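Local structure of pyridoxine 4-oxidase (4HA6) at residues 67-72 / 437-442; 294-299 / 340-345; 110-115 / 463-468. The protein catalyses the FAD-dependent oxidation of pyridoxine at its 4-position alcohol, with oxygen as electron acceptor, as a member of the GMC oxidoreductase family. All blocks are in the same frame, centred on the assembly; numbering follows the deposited sequence. Where two conformers were deposited one is given.

Contact 1 (67-72 / 437-442); sequences GTAGRA and IARSVI
The guanidinium of Arg71 meets the end of helix 430-440 edge-on, with Arg439 O over one face, 3.1 Å above its plane and offset toward the rim. Its edge meets Ala438 O, the carbonyl of Val441 and the CG2 methyl of Ile442. Two nitrogens grip one acceptor end-on: Arg71 NH1 lies 2.8 Å from Val441 O and Arg71 NH2 lies 2.9 Å from the same oxygen. The NH1 bond follows a lone pair in the carbonyl plane, whereas NH2 stands 28° above that plane. NH1 also donates to Ala438 O at 2.9 Å, so it spans two carbonyls; all three bonds are clearly bent. Arg439 O, over the face, is at a poor angle for NH1 and instead accepts from the hydroxyls of Ser344 and Ser346. A bend at chi3 (51°) turns the Arg71 chain toward the helix end, and NE forms a salt bridge with Glu345, which together with the three hydrogen bonds would hold the rotation of the group. The cation faces carbonyls at the C-terminal end of a helix, consistent with favourable helix-dipole electrostatics. Beside it the type I' turn from Thr68 to Arg71 rests on the helix: the Thr68 and Val441 side chains cross obliquely, CG2 of Thr68 3.6 Å from CG2 of Val441, and Ala438 CB reaches Gly67 O at 3.5 Å. Thr68 OG1 turns to His73. Val441 is the first residue to leave helical phi/psi; an arginine bonds a last-turn carbonyl of helix 430-440 and the first carbonyl of strand 441-443, at a helix-to-strand junction near bound pyridoxamine.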
loop_
_atom_site.group_PDB
_atom_site.type_symbol
_atom_site.label_atom_id
_atom_site.label_comp_id
_atom_site.label_asym_id
_atom_site.label_seq_id
_atom_site.Cartn_x
_atom_site.Cartn_y
_atom_site.Cartn_z
ATOM N N GLY A 67 9.673 16.570 10.796
ATOM C CA GLY A 67 9.338 15.592 11.822
ATOM C C GLY A 67 10.217 14.351 11.789
ATOM O O GLY A 67 10.159 13.534 12.715
ATOM N N THR A 68 11.020 14.181 10.734
ATOM C CA THR A 68 11.975 13.063 10.715
ATOM C C THR A 68 13.394 13.581 10.540
ATOM O O THR A 68 14.105 13.168 9.614
ATOM C CB THR A 68 11.662 12.005 9.612
ATOM O OG1 THR A 68 12.038 12.520 8.327
ATOM C CG2 THR A 68 10.183 11.641 9.610
ATOM N N ALA A 69 13.782 14.493 11.434
ATOM C CA ALA A 69 15.132 15.051 11.488
ATOM C C ALA A 69 15.558 15.692 10.172
ATOM O O ALA A 69 16.734 15.643 9.803
ATOM C CB ALA A 69 16.144 13.979 11.914
ATOM N N GLY A 70 14.607 16.296 9.467
ATOM C CA GLY A 70 14.903 16.920 8.186
ATOM C C GLY A 70 15.245 15.961 7.053
ATOM O O GLY A 70 15.662 16.407 5.977
ATOM N N ARG A 71 15.063 14.656 7.275
ATOM C CA ARG A 71 15.349 13.662 6.234
ATOM C C ARG A 71 14.315 13.688 5.104
ATOM O O ARG A 71 13.112 13.838 5.342
ATOM C CB ARG A 71 15.445 12.251 6.836
ATOM C CG ARG A 71 16.513 12.125 7.928
ATOM C CD ARG A 71 16.320 10.891 8.819
ATOM N NE ARG A 71 16.161 9.676 8.024
ATOM C CZ ARG A 71 15.178 8.795 8.192
ATOM N NH1 ARG A 71 14.274 8.981 9.149
ATOM N NH2 ARG A 71 15.101 7.724 7.410
ATOM N N ALA A 72 14.804 13.562 3.873
ATOM C CA ALA A 72 13.960 13.353 2.701
ATOM C C ALA A 72 13.907 11.852 2.479
ATOM O O ALA A 72 14.845 11.141 2.816
ATOM C CB ALA A 72 14.561 14.054 1.480
ATOM N N ILE A 437 13.727 8.058 17.072
ATOM C CA ILE A 437 12.611 7.663 16.205
ATOM C C ILE A 437 12.626 8.468 14.894
ATOM O O ILE A 437 12.517 7.894 13.807
ATOM C CB ILE A 437 11.263 7.790 16.944
ATOM C CG1 ILE A 437 11.186 6.748 18.072
ATOM C CG2 ILE A 437 10.086 7.622 15.988
ATOM C CD1 ILE A 437 10.036 7.006 19.070
ATOM N N ALA A 438 12.803 9.786 15.004
ATOM C CA ALA A 438 12.835 10.686 13.846
ATOM C C ALA A 438 13.976 10.332 12.874
ATOM O O ALA A 438 13.848 10.482 11.651
ATOM C CB ALA A 438 12.966 12.142 14.318
ATOM N N ARG A 439 15.091 9.868 13.431
ATOM C CA ARG A 439 16.251 9.495 12.636
ATOM C C ARG A 439 16.079 8.117 12.006
ATOM O O ARG A 439 16.665 7.832 10.942
ATOM C CB ARG A 439 17.518 9.524 13.507
ATOM C CG ARG A 439 18.171 10.914 13.649
ATOM C CD ARG A 439 18.998 11.052 14.946
ATOM N NE ARG A 439 19.863 9.902 15.215
ATOM C CZ ARG A 439 20.022 9.329 16.413
ATOM N NH1 ARG A 439 19.379 9.782 17.487
ATOM N NH2 ARG A 439 20.830 8.285 16.545
ATOM N N SER A 440 15.267 7.269 12.639
ATOM C CA SER A 440 15.166 5.855 12.247
ATOM C C SER A 440 13.983 5.498 11.332
ATOM O O SER A 440 14.042 4.500 10.585
ATOM C CB SER A 440 15.120 4.971 13.499
ATOM O OG SER A 440 13.886 5.127 14.173
ATOM N N VAL A 441 12.896 6.269 11.396
ATOM C CA VAL A 441 11.704 5.893 10.629
ATOM C C VAL A 441 11.943 5.892 9.108
ATOM O O VAL A 441 12.622 6.778 8.564
ATOM C CB VAL A 441 10.461 6.764 10.977
ATOM C CG1 VAL A 441 9.934 6.440 12.390
ATOM C CG2 VAL A 441 10.765 8.256 10.837
ATOM N N ILE A 442 11.381 4.893 8.432
ATOM C CA ILE A 442 11.360 4.860 6.967
ATOM C C ILE A 442 9.927 4.585 6.515
ATOM O O ILE A 442 9.103 4.177 7.341
ATOM C CB ILE A 442 12.273 3.745 6.428
ATOM C CG1 ILE A 442 11.923 2.406 7.076
ATOM C CG2 ILE A 442 13.754 4.079 6.669
ATOM C CD1 ILE A 442 12.868 1.289 6.676
#

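Contact 2 (294-299 / 340-345); sequences LGAGNL and APIVSE
Ala296 O is the polar centre of the first shell: it accepts from Ser344 N at 2.9 Å, with an N-H...O angle of 149° and the donor 29° above the carbonyl plane. The same oxygen meets Val343 CA at 3.2 Å in a CA-H...O contact, so two consecutive residues of the loop approach one carbonyl. On the apolar side, Ala296 CB faces the Ile342 CG2 branch at 4.0 Å. Farther along, Leu299 and Val343 cross obliquely, Leu299 CG to Val343 CG1 at 3.7 Å. Val343 presents this methyl with CG1 beside its own backbone N (chi1 -54°). Leu299 CD2 reaches Pro341 CB at 4.3 Å, at the other end of the contact. The cis peptide between Ala296 and Gly297 accompanies the corner that the chain turns at 296. Further out, Ser357 OG bonds to Ile342 O and the backbone of Ala296 pairs with that of Ser440, so that Ile342 is held to strand 355-362 and Ala296 to the end of helix 430-440. The Ile342 side chain comes within about 6 Å of bound pyridoxamine. The loop after strand 333-338 thus packs on strand 293-302 at its corner, in the antiparallel sheet consistent with a GMC oxidoreductase substrate-binding domain.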
loop_
_atom_site.group_PDB
_atom_site.type_symbol
_atom_site.label_atom_id
_atom_site.label_comp_id
_atom_site.label_asym_id
_atom_site.label_seq_id
_atom_site.Cartn_x
_atom_site.Cartn_y
_atom_site.Cartn_z
ATOM N N LEU A 294 7.854 2.796 9.512
ATOM C CA LEU A 294 8.455 1.804 10.397
ATOM C C LEU A 294 9.784 2.338 10.910
ATOM O O LEU A 294 10.586 2.864 10.135
ATOM C CB LEU A 294 8.676 0.480 9.672
ATOM C CG LEU A 294 7.417 -0.324 9.357
ATOM C CD1 LEU A 294 7.731 -1.540 8.502
ATOM C CD2 LEU A 294 6.738 -0.740 10.656
ATOM N N GLY A 295 10.023 2.202 12.212
ATOM C CA GLY A 295 11.298 2.573 12.778
ATOM C C GLY A 295 12.326 1.508 12.440
ATOM O O GLY A 295 12.147 0.325 12.773
ATOM N N ALA A 296 13.403 1.925 11.779
ATOM C CA ALA A 296 14.458 1.002 11.359
ATOM C C ALA A 296 15.773 1.359 12.042
ATOM O O ALA A 296 16.559 2.132 11.496
ATOM C CB ALA A 296 14.635 1.050 9.836
ATOM N N GLY A 297 16.010 0.803 13.230
ATOM C CA GLY A 297 15.065 -0.108 13.867
ATOM C C GLY A 297 15.552 -0.433 15.262
ATOM O O GLY A 297 16.622 0.028 15.672
ATOM N N ASN A 298 14.764 -1.196 16.011
ATOM C CA ASN A 298 15.231 -1.733 17.290
ATOM C C ASN A 298 16.219 -2.863 16.925
ATOM O O ASN A 298 15.831 -4.032 16.806
ATOM C CB ASN A 298 14.021 -2.246 18.086
ATOM C CG ASN A 298 14.341 -2.572 19.533
ATOM O OD1 ASN A 298 13.542 -3.227 20.216
ATOM N ND2 ASN A 298 15.492 -2.105 20.019
ATOM N N LEU A 299 17.482 -2.485 16.703
ATOM C CA LEU A 299 18.513 -3.352 16.122
ATOM C C LEU A 299 19.231 -4.167 17.200
ATOM O O LEU A 299 19.729 -3.592 18.176
ATOM C CB LEU A 299 19.550 -2.474 15.409
ATOM C CG LEU A 299 20.337 -2.940 14.180
ATOM C CD1 LEU A 299 21.848 -2.663 14.342
ATOM C CD2 LEU A 299 20.051 -4.389 13.796
ATOM N N ALA A 340 16.260 -9.666 8.480
ATOM C CA ALA A 340 17.394 -8.863 8.004
ATOM C C ALA A 340 17.667 -7.671 8.926
ATOM O O ALA A 340 16.734 -7.034 9.415
ATOM C CB ALA A 340 17.135 -8.375 6.606
ATOM N N PRO A 341 18.952 -7.352 9.146
ATOM C CA PRO A 341 19.364 -6.255 10.041
ATOM C C PRO A 341 19.059 -4.858 9.463
ATOM O O PRO A 341 19.977 -4.095 9.166
ATOM C CB PRO A 341 20.877 -6.463 10.173
ATOM C CG PRO A 341 21.272 -7.174 8.892
ATOM C CD PRO A 341 20.104 -8.072 8.566
ATOM N N ILE A 342 17.776 -4.530 9.339
ATOM C CA ILE A 342 17.328 -3.329 8.636
ATOM C C ILE A 342 17.474 -2.020 9.436
ATOM O O ILE A 342 16.914 -1.879 10.516
ATOM C CB ILE A 342 15.862 -3.510 8.176
ATOM C CG1 ILE A 342 15.777 -4.629 7.129
ATOM C CG2 ILE A 342 15.285 -2.200 7.652
ATOM C CD1 ILE A 342 14.397 -4.825 6.521
ATOM N N VAL A 343 18.238 -1.065 8.908
ATOM C CA VAL A 343 18.336 0.250 9.539
ATOM C C VAL A 343 18.160 1.341 8.488
ATOM O O VAL A 343 18.357 1.087 7.295
ATOM C CB VAL A 343 19.688 0.461 10.260
ATOM C CG1 VAL A 343 19.952 -0.658 11.259
ATOM C CG2 VAL A 343 20.825 0.554 9.251
ATOM N N SER A 344 17.789 2.548 8.921
ATOM C CA SER A 344 17.682 3.682 7.996
ATOM C C SER A 344 19.073 4.145 7.574
ATOM O O SER A 344 20.077 3.640 8.084
ATOM C CB SER A 344 16.948 4.852 8.658
ATOM O OG SER A 344 17.776 5.465 9.637
ATOM N N GLU A 345 19.138 5.107 6.657
ATOM C CA GLU A 345 20.425 5.665 6.248
ATOM C C GLU A 345 21.139 6.406 7.382
ATOM O O GLU A 345 22.328 6.698 7.271
ATOM C CB GLU A 345 20.276 6.589 5.034
ATOM C CG GLU A 345 19.848 8.009 5.375
ATOM C CD GLU A 345 18.369 8.132 5.743
ATOM O OE1 GLU A 345 17.636 7.118 5.700
ATOM O OE2 GLU A 345 17.940 9.258 6.075
#

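Contact 3 (110-115 / 463-468); sequences RRWGWD and ANLRLK
Trp112 holds its indole with CG beside the backbone N and anti to the carbonyl carbon (chi1 -67°), which, with chi2 at 116°, carries NE1 to Ala463. Trp112 NE1 donates to Ala463 O at 3.0 Å; the N-H...O angle is 156°, on a lone pair, with the oxygen close to the ring plane. The benzo side meets Leu465, whose CD2 lies 3.7 Å from Trp112 CZ2. In Leu465 CG lies beside the backbone N and CD1 anti to CA, which leaves CD2 as the branch nearest the ring. Arg111 adopts the crowded chi1 position, CG between N and the carbonyl carbon, and this lays Arg111 CG 3.6 Å above the Trp112 ring plane. A bend at chi3 swings its guanidinium across Asn464, Arg111 NH1 coming 3.1 Å from Asn464 OD1 at an angle too poor for a hydrogen bond. The firm partner of NH1 is Gln503 OE1. The contact joins the 3-10 segment before helix 114-124 to the loop leading into strand 473-475, Leu465 being about 11 Å from FAD. Helix 490-506 borders both segments, Thr499 touching Arg111 and Trp112, Ile496 and Phe500 touching Leu465, while Leu465 pairs by backbone with Val475 of strand 473-475.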
loop_
_atom_site.group_PDB
_atom_site.type_symbol
_atom_site.label_atom_id
_atom_site.label_comp_id
_atom_site.label_asym_id
_atom_site.label_seq_id
_atom_site.Cartn_x
_atom_site.Cartn_y
_atom_site.Cartn_z
ATOM N N ARG A 110 -22.679 1.930 3.374
ATOM C CA ARG A 110 -22.457 0.655 4.067
ATOM C C ARG A 110 -21.565 -0.315 3.300
ATOM O O ARG A 110 -21.003 -1.258 3.873
ATOM C CB ARG A 110 -23.799 -0.057 4.276
ATOM C CG ARG A 110 -24.701 0.492 5.363
ATOM C CD ARG A 110 -25.968 -0.378 5.483
ATOM N NE ARG A 110 -26.827 -0.321 4.294
ATOM C CZ ARG A 110 -26.897 -1.270 3.361
ATOM N NH1 ARG A 110 -26.157 -2.368 3.459
ATOM N NH2 ARG A 110 -27.709 -1.122 2.325
ATOM N N ARG A 111 -21.480 -0.122 1.985
ATOM C CA ARG A 111 -20.735 -1.038 1.121
ATOM C C ARG A 111 -19.258 -1.105 1.469
ATOM O O ARG A 111 -18.569 -2.067 1.112
ATOM C CB ARG A 111 -20.895 -0.639 -0.343
ATOM C CG ARG A 111 -20.553 0.808 -0.618
ATOM C CD ARG A 111 -21.045 1.199 -2.001
ATOM N NE ARG A 111 -20.422 0.293 -2.941
ATOM C CZ ARG A 111 -20.055 0.614 -4.167
ATOM N NH1 ARG A 111 -20.267 1.834 -4.642
ATOM N NH2 ARG A 111 -19.460 -0.304 -4.906
ATOM N N TRP A 112 -18.790 -0.085 2.185
ATOM C CA TRP A 112 -17.389 0.051 2.516
ATOM C C TRP A 112 -17.106 -0.449 3.921
ATOM O O TRP A 112 -16.013 -0.244 4.447
ATOM C CB TRP A 112 -16.969 1.519 2.357
ATOM C CG TRP A 112 -17.016 1.967 0.903
ATOM C CD1 TRP A 112 -17.827 2.932 0.350
ATOM C CD2 TRP A 112 -16.241 1.436 -0.176
ATOM N NE1 TRP A 112 -17.577 3.041 -1.007
ATOM C CE2 TRP A 112 -16.610 2.129 -1.350
ATOM C CE3 TRP A 112 -15.257 0.450 -0.263
ATOM C CZ2 TRP A 112 -16.037 1.859 -2.581
ATOM C CZ3 TRP A 112 -14.695 0.182 -1.486
ATOM C CH2 TRP A 112 -15.083 0.883 -2.629
ATOM N N GLY A 113 -18.098 -1.092 4.538
ATOM C CA GLY A 113 -17.933 -1.655 5.869
ATOM C C GLY A 113 -17.470 -3.096 5.806
ATOM O O GLY A 113 -17.656 -3.762 4.780
ATOM N N TRP A 114 -16.856 -3.570 6.890
ATOM C CA TRP A 114 -16.318 -4.927 6.956
ATOM C C TRP A 114 -17.333 -6.002 6.518
ATOM O O TRP A 114 -16.996 -6.913 5.751
ATOM C CB TRP A 114 -15.847 -5.218 8.383
ATOM C CG TRP A 114 -15.253 -6.582 8.567
ATOM C CD1 TRP A 114 -15.890 -7.705 9.031
ATOM C CD2 TRP A 114 -13.895 -6.965 8.317
ATOM N NE1 TRP A 114 -15.011 -8.765 9.066
ATOM C CE2 TRP A 114 -13.781 -8.341 8.633
ATOM C CE3 TRP A 114 -12.766 -6.281 7.846
ATOM C CZ2 TRP A 114 -12.575 -9.044 8.508
ATOM C CZ3 TRP A 114 -11.574 -6.979 7.711
ATOM C CH2 TRP A 114 -11.484 -8.347 8.048
ATOM N N ASP A 115 -18.568 -5.891 7.008
ATOM C CA ASP A 115 -19.603 -6.887 6.715
ATOM C C ASP A 115 -19.865 -7.010 5.219
ATOM O O ASP A 115 -19.995 -8.116 4.701
ATOM C CB ASP A 115 -20.915 -6.538 7.420
ATOM C CG ASP A 115 -20.860 -6.784 8.915
ATOM O OD1 ASP A 115 -20.022 -7.597 9.367
ATOM O OD2 ASP A 115 -21.667 -6.160 9.636
ATOM N N ALA A 463 -19.219 7.884 -3.037
ATOM C CA ALA A 463 -19.152 6.519 -2.528
ATOM C C ALA A 463 -19.094 5.505 -3.656
ATOM O O ALA A 463 -18.725 4.349 -3.440
ATOM C CB ALA A 463 -20.343 6.239 -1.624
ATOM N N ASN A 464 -19.480 5.936 -4.850
ATOM C CA ASN A 464 -19.419 5.099 -6.041
ATOM C C ASN A 464 -18.088 5.243 -6.775
ATOM O O ASN A 464 -17.880 4.616 -7.833
ATOM C CB ASN A 464 -20.572 5.449 -6.992
ATOM C CG ASN A 464 -21.931 5.087 -6.417
ATOM O OD1 ASN A 464 -22.135 3.974 -5.941
ATOM N ND2 ASN A 464 -22.858 6.036 -6.437
ATOM N N LEU A 465 -17.208 6.082 -6.216
ATOM C CA LEU A 465 -15.848 6.339 -6.746
ATOM C C LEU A 465 -15.817 7.238 -7.986
ATOM O O LEU A 465 -14.807 7.280 -8.723
ATOM C CB LEU A 465 -15.064 5.033 -6.996
ATOM C CG LEU A 465 -15.028 4.019 -5.845
ATOM C CD1 LEU A 465 -14.181 2.797 -6.200
ATOM C CD2 LEU A 465 -14.542 4.653 -4.554
ATOM N N ARG A 466 -16.913 7.969 -8.205
ATOM C CA ARG A 466 -17.021 8.884 -9.325
ATOM C C ARG A 466 -16.471 10.253 -8.909
ATOM O O ARG A 466 -16.870 10.797 -7.877
ATOM C CB ARG A 466 -18.490 9.007 -9.749
ATOM C CG ARG A 466 -18.736 9.870 -10.985
ATOM C CD ARG A 466 -20.227 10.251 -11.106
ATOM N NE ARG A 466 -20.712 10.826 -9.852
ATOM C CZ ARG A 466 -20.713 12.124 -9.546
ATOM N NH1 ARG A 466 -20.273 13.034 -10.414
ATOM N NH2 ARG A 466 -21.167 12.514 -8.357
ATOM N N LEU A 467 -15.542 10.805 -9.690
ATOM C CA LEU A 467 -15.096 12.177 -9.437
ATOM C C LEU A 467 -16.327 13.077 -9.395
ATOM O O LEU A 467 -17.118 13.079 -10.343
ATOM C CB LEU A 467 -14.163 12.668 -10.544
ATOM C CG LEU A 467 -13.540 14.011 -10.155
ATOM C CD1 LEU A 467 -12.142 13.771 -9.672
ATOM C CD2 LEU A 467 -13.569 15.005 -11.301
ATOM N N LYS A 468 -16.505 13.820 -8.303
ATOM C CA LYS A 468 -17.767 14.531 -8.071
ATOM C C LYS A 468 -18.113 15.558 -9.162
ATOM O O LYS A 468 -19.282 15.847 -9.393
ATOM C CB LYS A 468 -17.786 15.173 -6.674
ATOM C CG LYS A 468 -17.757 14.157 -5.523
ATOM C CD LYS A 468 -18.311 14.722 -4.204
ATOM C CE LYS A 468 -18.591 13.574 -3.219
ATOM N NZ LYS A 468 -19.215 14.010 -1.927
#

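Contacts 1 and 2 are neighbours, their centres 12 Å apart. They meet through the packing of Ile442 CD1 on Ala296 CB, the Arg71 salt bridge, and adjoining strands 441-443 and 293-302 of one antiparallel sheet. Contact 3 lies on the opposite side of the chain's centre, 35 Å from contact 1 and 37 Å from contact 2 between centres, beside edge strand 473-475 of the parallel FAD-binding sheet. Along the chain contact 2 is nested within both other loops, whereas contacts 1 and 3 interleave. Contacts 1 and 3 each join early to late sequence, consistent with both the substrate and the cofactor side being built from early and late parts of the chain.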